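Local structure of acetyl xylan esterase (Geobacillus stearothermophilus, 5BN1) at residues A[64-69]-A[87-92]; A[111-116]-A[156-161]; A[13-18]-A[192-197]; A[132-137]-A[168-173]. The protein removes acetyl groups from the xylose units of xylan and xylo-oligosaccharides, working as a serine esterase of the GDSL family in a donut-shaped homooctamer. The protein carries 1 engineered substitution. One frame throughout, in Å; residues are numbered along the deposited sequence.

Interaction 1 (A[64-69]-A[87-92])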
# COMPACT_ATOMS: atom_id res chain seq x y z
N ASN A 64 21.16 -17.32 -4.93
CA ASN A 64 22.00 -18.45 -4.42
C ASN A 64 23.18 -18.81 -5.32
O ASN A 64 23.16 -18.73 -6.53
CB ASN A 64 21.13 -19.71 -4.27
CG ASN A 64 20.37 -19.84 -3.03
OD1 ASN A 64 20.23 -18.89 -2.15
ND2 ASN A 64 20.00 -21.03 -2.84
N THR A 65 24.24 -19.22 -4.61
CA THR A 65 25.40 -19.89 -5.18
C THR A 65 25.28 -21.36 -4.72
O THR A 65 24.43 -21.76 -3.96
CB THR A 65 26.65 -19.32 -4.64
OG1 THR A 65 26.71 -19.60 -3.20
CG2 THR A 65 26.80 -17.83 -4.84
N VAL A 66 26.25 -22.14 -5.16
CA VAL A 66 26.23 -23.57 -4.72
C VAL A 66 26.52 -23.68 -3.21
O VAL A 66 26.10 -24.64 -2.57
CB VAL A 66 27.19 -24.42 -5.57
CG1 VAL A 66 28.66 -24.21 -5.19
CG2 VAL A 66 26.82 -25.90 -5.44
N ARG A 67 27.17 -22.69 -2.64
CA ARG A 67 27.45 -22.66 -1.23
C ARG A 67 26.11 -22.53 -0.48
O ARG A 67 25.81 -23.19 0.54
CB ARG A 67 28.33 -21.52 -0.90
CG ARG A 67 28.68 -21.42 0.59
CD ARG A 67 29.44 -20.11 0.88
NE ARG A 67 30.68 -19.92 0.12
CZ ARG A 67 31.21 -18.77 -0.25
NH1 ARG A 67 30.54 -17.58 -0.03
NH2 ARG A 67 32.34 -18.71 -0.87
N ASP A 68 25.17 -21.69 -1.00
CA ASP A 68 23.88 -21.62 -0.42
C ASP A 68 23.07 -22.89 -0.61
O ASP A 68 22.28 -23.26 0.29
CB ASP A 68 23.11 -20.44 -1.03
CG ASP A 68 23.81 -19.14 -0.81
OD1 ASP A 68 24.06 -18.76 0.39
OD2 ASP A 68 24.07 -18.37 -1.77
N LEU A 69 23.17 -23.51 -1.76
CA LEU A 69 22.52 -24.83 -1.95
C LEU A 69 22.93 -25.83 -0.91
O LEU A 69 22.12 -26.45 -0.31
CB LEU A 69 22.76 -25.40 -3.31
CG LEU A 69 22.29 -24.63 -4.53
CD1 LEU A 69 22.23 -25.48 -5.77
CD2 LEU A 69 20.93 -24.02 -4.36
N ILE A 87 19.28 -29.48 -11.04
CA ILE A 87 20.14 -28.45 -10.45
C ILE A 87 20.59 -27.52 -11.56
O ILE A 87 21.18 -27.90 -12.56
CB ILE A 87 21.42 -29.03 -9.75
CG1 ILE A 87 20.93 -30.11 -8.78
CG2 ILE A 87 22.23 -27.92 -9.13
CD1 ILE A 87 22.14 -31.00 -8.35
N MET A 88 20.41 -26.18 -11.35
CA MET A 88 21.01 -25.15 -12.21
C MET A 88 21.55 -24.07 -11.30
O MET A 88 20.89 -23.24 -10.70
CB MET A 88 20.05 -24.50 -13.24
CG MET A 88 20.80 -23.57 -14.16
SD MET A 88 19.97 -23.13 -15.70
CE MET A 88 18.41 -22.59 -15.06
N ILE A 89 22.91 -24.15 -11.16
CA ILE A 89 23.63 -23.26 -10.24
C ILE A 89 24.99 -22.93 -10.80
O ILE A 89 25.57 -23.66 -11.62
CB ILE A 89 23.73 -23.87 -8.84
CG1 ILE A 89 23.96 -22.84 -7.72
CG2 ILE A 89 24.81 -25.03 -8.87
CD1 ILE A 89 22.68 -22.04 -7.40
N GLY A 90 25.46 -21.73 -10.47
CA GLY A 90 26.77 -21.19 -10.96
C GLY A 90 26.73 -19.78 -11.47
O GLY A 90 27.73 -19.13 -11.50
N ILE A 91 25.54 -19.30 -11.92
CA ILE A 91 25.50 -17.94 -12.37
C ILE A 91 26.00 -16.95 -11.33
O ILE A 91 26.81 -16.09 -11.65
CB ILE A 91 24.10 -17.56 -12.85
CG1 ILE A 91 23.79 -18.23 -14.17
CG2 ILE A 91 23.98 -16.01 -13.04
CD1 ILE A 91 22.36 -18.14 -14.67
N ASN A 92 25.56 -17.07 -10.08
CA ASN A 92 25.91 -16.14 -9.04
C ASN A 92 27.36 -16.38 -8.56
O ASN A 92 28.10 -15.45 -8.27
CB ASN A 92 24.97 -16.16 -7.93
CG ASN A 92 23.62 -15.61 -8.35
OD1 ASN A 92 23.58 -14.47 -8.88
ND2 ASN A 92 22.59 -16.27 -8.07
O HOH W 1 24.00 -19.46 -9.13

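Interaction 2 (A[111-116]-A[156-161]). With IMD (imidazole), chain F.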
# COMPACT_ATOMS: atom_id res chain seq x y z
N ASP A 111 37.40 -24.03 -7.41
CA ASP A 111 37.60 -25.13 -6.48
C ASP A 111 36.49 -25.41 -5.53
O ASP A 111 36.09 -26.56 -5.34
CB ASP A 111 38.93 -24.95 -5.69
CG ASP A 111 38.99 -23.72 -4.83
OD1 ASP A 111 38.42 -22.65 -5.16
OD2 ASP A 111 39.58 -23.78 -3.74
N GLU A 112 35.88 -24.37 -4.93
CA GLU A 112 34.72 -24.52 -4.09
C GLU A 112 33.51 -25.00 -4.90
O GLU A 112 32.82 -25.85 -4.43
CB GLU A 112 34.39 -23.23 -3.33
CG GLU A 112 33.28 -23.39 -2.38
CD GLU A 112 32.89 -22.13 -1.57
OE1 GLU A 112 33.52 -21.08 -1.77
OE2 GLU A 112 31.93 -22.24 -0.81
N TYR A 113 33.36 -24.46 -6.07
CA TYR A 113 32.23 -24.85 -6.93
C TYR A 113 32.25 -26.34 -7.30
O TYR A 113 31.26 -27.03 -7.03
CB TYR A 113 32.19 -23.96 -8.16
CG TYR A 113 31.04 -24.24 -9.07
CD1 TYR A 113 29.80 -23.70 -8.81
CD2 TYR A 113 31.24 -24.95 -10.22
CE1 TYR A 113 28.74 -23.92 -9.64
CE2 TYR A 113 30.17 -25.18 -11.14
CZ TYR A 113 28.92 -24.64 -10.79
OH TYR A 113 27.91 -24.89 -11.71
N GLU A 114 33.38 -26.75 -7.80
CA GLU A 114 33.50 -28.15 -8.21
C GLU A 114 33.34 -29.04 -7.02
O GLU A 114 32.66 -30.08 -7.07
CB GLU A 114 34.84 -28.42 -8.95
CG GLU A 114 34.97 -29.83 -9.55
CD GLU A 114 35.54 -30.88 -8.62
OE1 GLU A 114 35.94 -30.61 -7.49
OE2 GLU A 114 35.49 -32.07 -9.14
N ALA A 115 34.03 -28.76 -5.90
CA ALA A 115 33.92 -29.70 -4.81
C ALA A 115 32.62 -29.79 -4.18
O ALA A 115 32.13 -30.88 -3.84
CB ALA A 115 34.91 -29.31 -3.75
N THR A 116 31.88 -28.62 -4.07
CA THR A 116 30.61 -28.62 -3.43
C THR A 116 29.54 -29.27 -4.39
O THR A 116 28.77 -30.08 -3.92
CB THR A 116 30.20 -27.17 -3.07
OG1 THR A 116 31.20 -26.57 -2.21
CG2 THR A 116 28.86 -27.13 -2.38
N ARG A 156 31.87 -26.39 -17.95
CA ARG A 156 32.76 -27.61 -18.17
C ARG A 156 32.73 -28.44 -16.94
O ARG A 156 32.64 -29.71 -17.00
CB ARG A 156 34.14 -27.23 -18.58
CG ARG A 156 34.28 -26.67 -19.90
CD ARG A 156 35.68 -26.71 -20.48
NE ARG A 156 36.62 -25.83 -19.78
CZ ARG A 156 36.80 -24.57 -20.01
NH1 ARG A 156 36.01 -23.86 -20.84
NH2 ARG A 156 37.69 -23.88 -19.32
N VAL A 157 32.80 -27.87 -15.73
CA VAL A 157 32.65 -28.60 -14.49
C VAL A 157 31.41 -29.36 -14.41
O VAL A 157 31.33 -30.51 -14.03
CB VAL A 157 32.91 -27.73 -13.22
CG1 VAL A 157 32.37 -28.40 -11.97
CG2 VAL A 157 34.39 -27.26 -13.16
N VAL A 158 30.27 -28.68 -14.68
CA VAL A 158 29.00 -29.34 -14.65
C VAL A 158 28.95 -30.62 -15.56
O VAL A 158 28.40 -31.63 -15.11
CB VAL A 158 27.91 -28.29 -14.97
CG1 VAL A 158 26.56 -28.99 -15.00
CG2 VAL A 158 27.86 -27.19 -13.87
N LYS A 159 29.40 -30.44 -16.75
CA LYS A 159 29.38 -31.44 -17.87
C LYS A 159 30.20 -32.67 -17.35
O LYS A 159 29.69 -33.81 -17.39
CB LYS A 159 29.89 -30.90 -19.10
CG LYS A 159 29.77 -31.94 -20.27
CD LYS A 159 29.98 -31.31 -21.60
CE LYS A 159 29.49 -32.28 -22.73
NZ LYS A 159 29.77 -31.60 -23.98
N GLN A 160 31.31 -32.35 -16.74
CA GLN A 160 32.18 -33.47 -16.27
C GLN A 160 31.66 -34.16 -15.06
O GLN A 160 31.72 -35.46 -15.02
CB GLN A 160 33.59 -32.92 -16.20
CG GLN A 160 34.27 -32.47 -17.50
CD GLN A 160 34.33 -33.24 -18.97
OE1 GLN A 160 33.55 -34.17 -19.32
NE2 GLN A 160 35.21 -32.67 -19.92
N ILE A 161 31.04 -33.48 -14.14
CA ILE A 161 30.34 -34.03 -13.01
C ILE A 161 29.21 -34.95 -13.58
O ILE A 161 28.94 -36.05 -13.08
CB ILE A 161 29.88 -33.07 -11.94
CG1 ILE A 161 31.11 -32.33 -11.22
CG2 ILE A 161 29.03 -33.75 -10.92
CD1 ILE A 161 30.74 -31.21 -10.37
N1 IMD F . 35.59 -33.92 -13.15
C2 IMD F . 35.12 -33.58 -11.82
N3 IMD F . 35.58 -32.40 -11.70
C4 IMD F . 36.58 -32.08 -12.60
C5 IMD F . 36.52 -33.02 -13.66

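Interaction 3 (A[13-18]-A[192-197])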
# COMPACT_ATOMS: atom_id res chain seq x y z
N GLY A 13 17.98 -24.16 -7.66
CA GLY A 13 18.83 -23.24 -8.28
C GLY A 13 18.62 -21.86 -7.67
O GLY A 13 18.25 -21.69 -6.53
N ASP A 14 18.94 -20.85 -8.52
CA ASP A 14 18.91 -19.40 -8.16
C ASP A 14 17.65 -18.70 -8.70
O ASP A 14 16.67 -19.35 -8.90
CB ASP A 14 20.24 -18.82 -8.61
CG ASP A 14 20.48 -18.98 -10.05
OD1 ASP A 14 19.52 -19.04 -10.85
OD2 ASP A 14 21.64 -19.15 -10.46
N SER A 15 17.78 -17.40 -8.94
CA SER A 15 16.59 -16.69 -9.45
C SER A 15 16.03 -17.22 -10.73
O SER A 15 14.82 -17.15 -10.97
CB SER A 15 16.85 -15.20 -9.69
OG SER A 15 17.96 -15.05 -10.60
N ILE A 16 16.83 -17.79 -11.59
CA ILE A 16 16.38 -18.31 -12.91
C ILE A 16 15.38 -19.40 -12.65
O ILE A 16 14.45 -19.60 -13.43
CB ILE A 16 17.57 -18.70 -13.82
CG1 ILE A 16 18.57 -17.56 -13.95
CG2 ILE A 16 17.02 -19.16 -15.19
CD1 ILE A 16 18.04 -16.26 -14.43
N THR A 17 15.66 -20.21 -11.62
CA THR A 17 14.82 -21.29 -11.19
C THR A 17 13.62 -20.75 -10.39
O THR A 17 12.46 -21.11 -10.68
CB THR A 17 15.63 -22.40 -10.45
OG1 THR A 17 16.59 -22.85 -11.37
CG2 THR A 17 14.70 -23.55 -10.02
N ASP A 18 13.89 -19.94 -9.37
CA ASP A 18 12.92 -19.33 -8.44
C ASP A 18 11.72 -18.70 -9.18
O ASP A 18 10.58 -19.19 -9.13
CB ASP A 18 13.70 -18.35 -7.58
CG ASP A 18 12.88 -17.66 -6.50
OD1 ASP A 18 11.66 -17.70 -6.58
OD2 ASP A 18 13.47 -17.09 -5.57
N ARG A 192 21.99 -9.72 -19.22
CA ARG A 192 22.63 -10.94 -19.68
C ARG A 192 22.40 -12.12 -18.81
O ARG A 192 23.09 -13.15 -19.10
CB ARG A 192 24.11 -10.72 -20.11
CG ARG A 192 24.27 -9.72 -21.26
CD ARG A 192 25.71 -9.48 -21.64
NE ARG A 192 26.34 -8.50 -20.71
CZ ARG A 192 27.66 -8.26 -20.64
NH1 ARG A 192 28.43 -8.86 -21.51
NH2 ARG A 192 28.18 -7.41 -19.80
N VAL A 193 21.53 -12.07 -17.84
CA VAL A 193 21.24 -13.16 -16.95
C VAL A 193 19.77 -13.49 -16.91
O VAL A 193 19.38 -14.64 -17.11
CB VAL A 193 21.79 -12.91 -15.58
CG1 VAL A 193 21.30 -13.94 -14.58
CG2 VAL A 193 23.33 -12.87 -15.67
N HIS A 194 18.91 -12.50 -16.58
CA HIS A 194 17.52 -12.69 -16.32
C HIS A 194 16.74 -12.45 -17.61
O HIS A 194 16.62 -11.28 -18.03
CB HIS A 194 17.04 -11.69 -15.29
CG HIS A 194 17.70 -11.90 -13.95
ND1 HIS A 194 18.70 -11.13 -13.52
CD2 HIS A 194 17.49 -12.86 -13.01
CE1 HIS A 194 19.04 -11.51 -12.29
NE2 HIS A 194 18.38 -12.60 -12.01
N PRO A 195 16.26 -13.49 -18.24
CA PRO A 195 15.69 -13.33 -19.55
C PRO A 195 14.16 -13.10 -19.61
O PRO A 195 13.48 -13.26 -18.61
CB PRO A 195 16.06 -14.60 -20.29
CG PRO A 195 15.96 -15.55 -19.27
CD PRO A 195 16.36 -14.92 -17.92
N SER A 196 13.78 -12.69 -20.79
CA SER A 196 12.37 -12.58 -21.14
C SER A 196 11.71 -13.96 -21.13
O SER A 196 12.35 -15.06 -20.99
CB SER A 196 12.16 -12.12 -22.57
OG SER A 196 12.81 -12.89 -23.52
N VAL A 197 10.41 -13.99 -21.41
CA VAL A 197 9.70 -15.24 -21.62
C VAL A 197 10.42 -16.08 -22.64
O VAL A 197 10.49 -17.32 -22.58
CB VAL A 197 8.24 -14.98 -22.11
CG1 VAL A 197 7.56 -16.26 -22.63
CG2 VAL A 197 7.46 -14.24 -21.03

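Interaction 4 (A[132-137]-A[168-173])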
# COMPACT_ATOMS: atom_id res chain seq x y z
N ILE A 132 19.38 -34.26 -12.90
CA ILE A 132 19.60 -33.56 -14.08
C ILE A 132 20.45 -32.30 -13.80
O ILE A 132 20.07 -31.55 -12.93
CB ILE A 132 18.27 -32.99 -14.74
CG1 ILE A 132 17.27 -34.15 -14.93
CG2 ILE A 132 18.58 -32.37 -16.07
CD1 ILE A 132 16.00 -34.06 -14.20
N LEU A 133 21.66 -32.24 -14.35
CA LEU A 133 22.55 -31.13 -14.13
C LEU A 133 22.43 -30.25 -15.33
O LEU A 133 22.78 -30.51 -16.45
CB LEU A 133 24.03 -31.66 -14.03
CG LEU A 133 24.19 -32.30 -12.68
CD1 LEU A 133 25.55 -33.01 -12.68
CD2 LEU A 133 24.26 -31.33 -11.56
N MET A 134 21.97 -28.98 -15.01
CA MET A 134 21.96 -27.97 -16.02
C MET A 134 23.07 -26.99 -15.81
O MET A 134 23.34 -26.57 -14.72
CB MET A 134 20.65 -27.15 -15.86
CG MET A 134 19.38 -27.96 -15.91
SD MET A 134 17.77 -27.00 -15.63
CE MET A 134 17.81 -26.02 -17.12
N THR A 135 23.74 -26.64 -16.86
CA THR A 135 24.87 -25.68 -16.77
C THR A 135 24.31 -24.30 -16.38
O THR A 135 23.14 -24.02 -16.72
CB THR A 135 25.68 -25.47 -18.04
OG1 THR A 135 24.88 -24.98 -19.15
CG2 THR A 135 26.24 -26.83 -18.54
N PRO A 136 25.05 -23.53 -15.64
CA PRO A 136 24.79 -22.07 -15.69
C PRO A 136 24.96 -21.60 -17.11
O PRO A 136 25.41 -22.25 -18.09
CB PRO A 136 25.79 -21.56 -14.68
CG PRO A 136 27.06 -22.39 -14.95
CD PRO A 136 26.44 -23.75 -15.06
N PHE A 137 24.69 -20.28 -17.33
CA PHE A 137 24.82 -19.68 -18.61
C PHE A 137 25.03 -18.15 -18.43
O PHE A 137 24.77 -17.63 -17.35
CB PHE A 137 23.50 -19.89 -19.48
CG PHE A 137 22.25 -19.32 -18.90
CD1 PHE A 137 22.00 -17.98 -19.11
CD2 PHE A 137 21.39 -20.06 -18.12
CE1 PHE A 137 20.87 -17.40 -18.50
CE2 PHE A 137 20.31 -19.52 -17.52
CZ PHE A 137 20.06 -18.18 -17.67
N LEU A 168 21.79 -36.90 -16.07
CA LEU A 168 21.38 -36.25 -17.29
C LEU A 168 22.00 -34.80 -17.25
O LEU A 168 22.40 -34.31 -16.23
CB LEU A 168 19.83 -36.13 -17.34
CG LEU A 168 19.08 -37.49 -17.46
CD1 LEU A 168 17.55 -37.25 -17.49
CD2 LEU A 168 19.56 -38.15 -18.68
N PHE A 169 22.05 -34.23 -18.40
CA PHE A 169 22.87 -33.01 -18.63
C PHE A 169 22.24 -32.09 -19.63
O PHE A 169 21.91 -32.47 -20.79
CB PHE A 169 24.27 -33.39 -19.11
CG PHE A 169 25.13 -32.23 -19.53
CD1 PHE A 169 25.54 -31.35 -18.53
CD2 PHE A 169 25.42 -31.93 -20.80
CE1 PHE A 169 26.30 -30.25 -18.91
CE2 PHE A 169 26.20 -30.82 -21.22
CZ PHE A 169 26.63 -29.95 -20.19
N VAL A 170 22.02 -30.79 -19.23
CA VAL A 170 21.54 -29.81 -20.14
C VAL A 170 22.55 -28.69 -20.29
O VAL A 170 22.84 -27.99 -19.29
CB VAL A 170 20.21 -29.22 -19.57
CG1 VAL A 170 19.62 -28.21 -20.59
CG2 VAL A 170 19.22 -30.30 -19.22
N ASP A 171 22.99 -28.46 -21.49
CA ASP A 171 23.91 -27.41 -21.84
C ASP A 171 23.06 -26.15 -22.19
O ASP A 171 22.70 -25.93 -23.33
CB ASP A 171 24.85 -27.77 -22.95
CG ASP A 171 25.90 -26.79 -23.16
OD1 ASP A 171 25.85 -25.57 -22.64
OD2 ASP A 171 26.98 -27.07 -23.82
N THR A 172 22.82 -25.34 -21.16
CA THR A 172 21.94 -24.13 -21.37
C THR A 172 22.69 -23.14 -22.14
O THR A 172 22.15 -22.30 -22.83
CB THR A 172 21.45 -23.61 -20.02
OG1 THR A 172 22.60 -23.23 -19.26
CG2 THR A 172 20.61 -24.59 -19.30
N GLN A 173 24.03 -23.04 -22.01
CA GLN A 173 24.80 -22.12 -22.81
C GLN A 173 24.67 -22.39 -24.26
O GLN A 173 24.50 -21.49 -25.02
CB GLN A 173 26.32 -22.10 -22.42
CG GLN A 173 27.06 -20.98 -23.05
CD GLN A 173 26.60 -19.62 -22.58
OE1 GLN A 173 26.27 -18.71 -23.47
NE2 GLN A 173 26.59 -19.43 -21.36

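Interaction 1 (A[64-69]-A[87-92])
T65 and N92 bring the two backbones together, CA to CA 5.4 Å, where the turn leading into helix 66-78 runs past the one that carries the chain from strand 84-88 into helix 91-99. The apolar half of the contact is built on I89. With its CG1 anti to the backbone N (chi1 -158°), that atom lies 3.5 Å from V66 N, and the terminal CD1 of I89 reaches N64 O. L69 comes at I89 tip to tip, its CD1 3.7 Å from I89 CG1, and the same methyl also touches I87 CG2. V66 crosses I89 at about a right angle, CG2 against CG2. The polar half gathers on N64 O. N92 ND2 donates to N64 O at 3.0 Å along a fairly straight line (165° at the hydrogen), with the oxygen in the plane of the N92 amide but the donor 44° above the plane of the N64 carbonyl. A water sits 2.8 Å from N64 O and accepts from G90 N and N92 N, so it ties the start of helix 91-99 to the same carbonyl. N92 OD1 is taken by R96, and the amide thus has partners at both ends. Next door T65 and D68 form a capping box: T65 N donates to D68 OD2 at 3.0 Å, while T65 OG1 accepts weak bonds from R67 N and D68 N. The arrangement is consistent with one side of the oxyanion hole of SGNH hydrolases, in which N92 and G63 probably stabilise the transition state.

Interaction 2 (A[111-116]-A[156-161])
Two torsions bring Y113 and V157 together: Y113 has CG anti to its backbone N (chi1 -177°), and V157 has CG1 anti to its own (chi1 164°). The two side chains slide past each other in opposite directions, with Y113 CE2 4.0 Å from V157 CG1. The methyl comes up to the ring obliquely. Further out, V158 meets the same ring at its edge, near the plane: V158 CG2 is 3.2 Å from Y113 OH, a close packing contact. That hydroxyl is hydrogen-bonded to I89 O, so the tyrosine spans from its helix to the loop that follows strand 84-88 while offering its CE2 side to the valines. Across the outer side of the interface E114 lies at about a right angle to V157, its CG 3.8 Å from V157 CG1. The E114 chain bends at chi2, and its OE2 accepts a short but weak hydrogen bond, 2.6 Å, from N3 of an imidazole probably left by the crystallisation liquor. The other nitrogen of the imidazole, N1, lies 3.8 Å from Q160 CB, so the small molecule touches both helices. One turn on from V157, I161 CD1 rests against E114 O at 4.0 Å. The axes of the segments 111-116 and 156-161 come within 10.3 Å and run in nearly the same direction, 21° apart. Helix 110-124 leads into strand 130-134 and helix 146-165 leads out of it, so these are the helices of successive crossovers packed on one side of the parallel sheet, as expected in the three-layer alpha/beta/alpha fold of SGNH hydrolases.

Interaction 3 (A[13-18]-A[192-197])
I16 and H194 are the nearest backbone neighbours, CA to CA 6.7 Å, where the short helix 15-18 faces an irregular loop that leads to helix 197-211. S15 OG is turned between its backbone N and carbonyl carbon (chi1 56°) and approaches the H194 ring at its edge, near the plane, 2.9 Å from NE2; either atom could be the donor of this hydrogen bond. V193 CG1 lies over the centre of one face of that imidazole, 3.9 Å above the plane. The end of I16 comes at the ring obliquely and touches the loop at three points: its CD1 is 3.7 Å from H194 CD2, 3.4 Å from V193 O and also meets P195 CD. On the serine side, D14 caps the helix, its OD1 accepting from I16 N at 3.1 Å. H194 ND1 is hydrogen-bonded to D191 OD2, so the imidazole is gripped at both nitrogens. G13, D14 and S15 make up the GDS motif of the family, and D191 and H194 its DxxH motif. The geometry fits a Ser-His-Asp catalytic triad, the role inferred for S15, H194 and D191, and is consistent with H194 drawing the proton from S15 as the serine attacks the acetyl ester.

Interaction 4 (A[132-137]-A[168-173])
Strands 130-134 and 168-170 are the two parallel strands of a beta-alpha-beta crossover made through helix 146-165; 168-170 is the outermost strand on this side of the sheet within the chain, and 130-134 is its inner neighbour. The backbone ladder has three bonds: L133 N to L168 O, V170 N to L133 O, and T135 N to V170 O, each 2.9 Å. Two CA-H...O contacts, from F169 CA to L133 O and from M134 CA to V170 O, fill in between. Apolar contacts hold the face bearing I132, M134, L168 and V170: I132 CG2 meets V170 CG2 at 3.8 Å, and M134 CG lies beside V170 CB. Helix 197-211 packs on V170 here, while A162 of helix 146-165 meets L133 on the other face. Past the strands, two threonines take over. T172 OG1 donates to T135 O at 2.7 Å, from well above the carbonyl plane, and T172 N donates to T135 OG1 at 2.9 Å; T135 OG1 in turn donates to P136 O. Both hydroxyls occupy the crowded position between backbone N and carbonyl carbon, which in T135 sends the methyl CG2 against the F169 ring, 3.4 Å from CE1.

From the N terminus, segment 13-18 comes first and waits for 192-197, so interaction 3 closes a loop of 173 residues in which the other three contacts are nested. Interaction 1 closes early, over 17 residues, before interaction 2 opens. Interactions 2 and 4 cross, their segments alternating along the chain: 111-116, 132-137, 156-161, 168-173. Interaction 4 joins the last two strands of the sheet, and interaction 2 joins helices packed on one face of it. Backbone bonds from I87 to I132 and M134 join interactions 1 and 4 across neighbouring strands, and a salt bridge between R67 and E112 links interactions 1 and 2. F137 packs against I16 and V193, bringing interaction 4 up to the two segments of interaction 3.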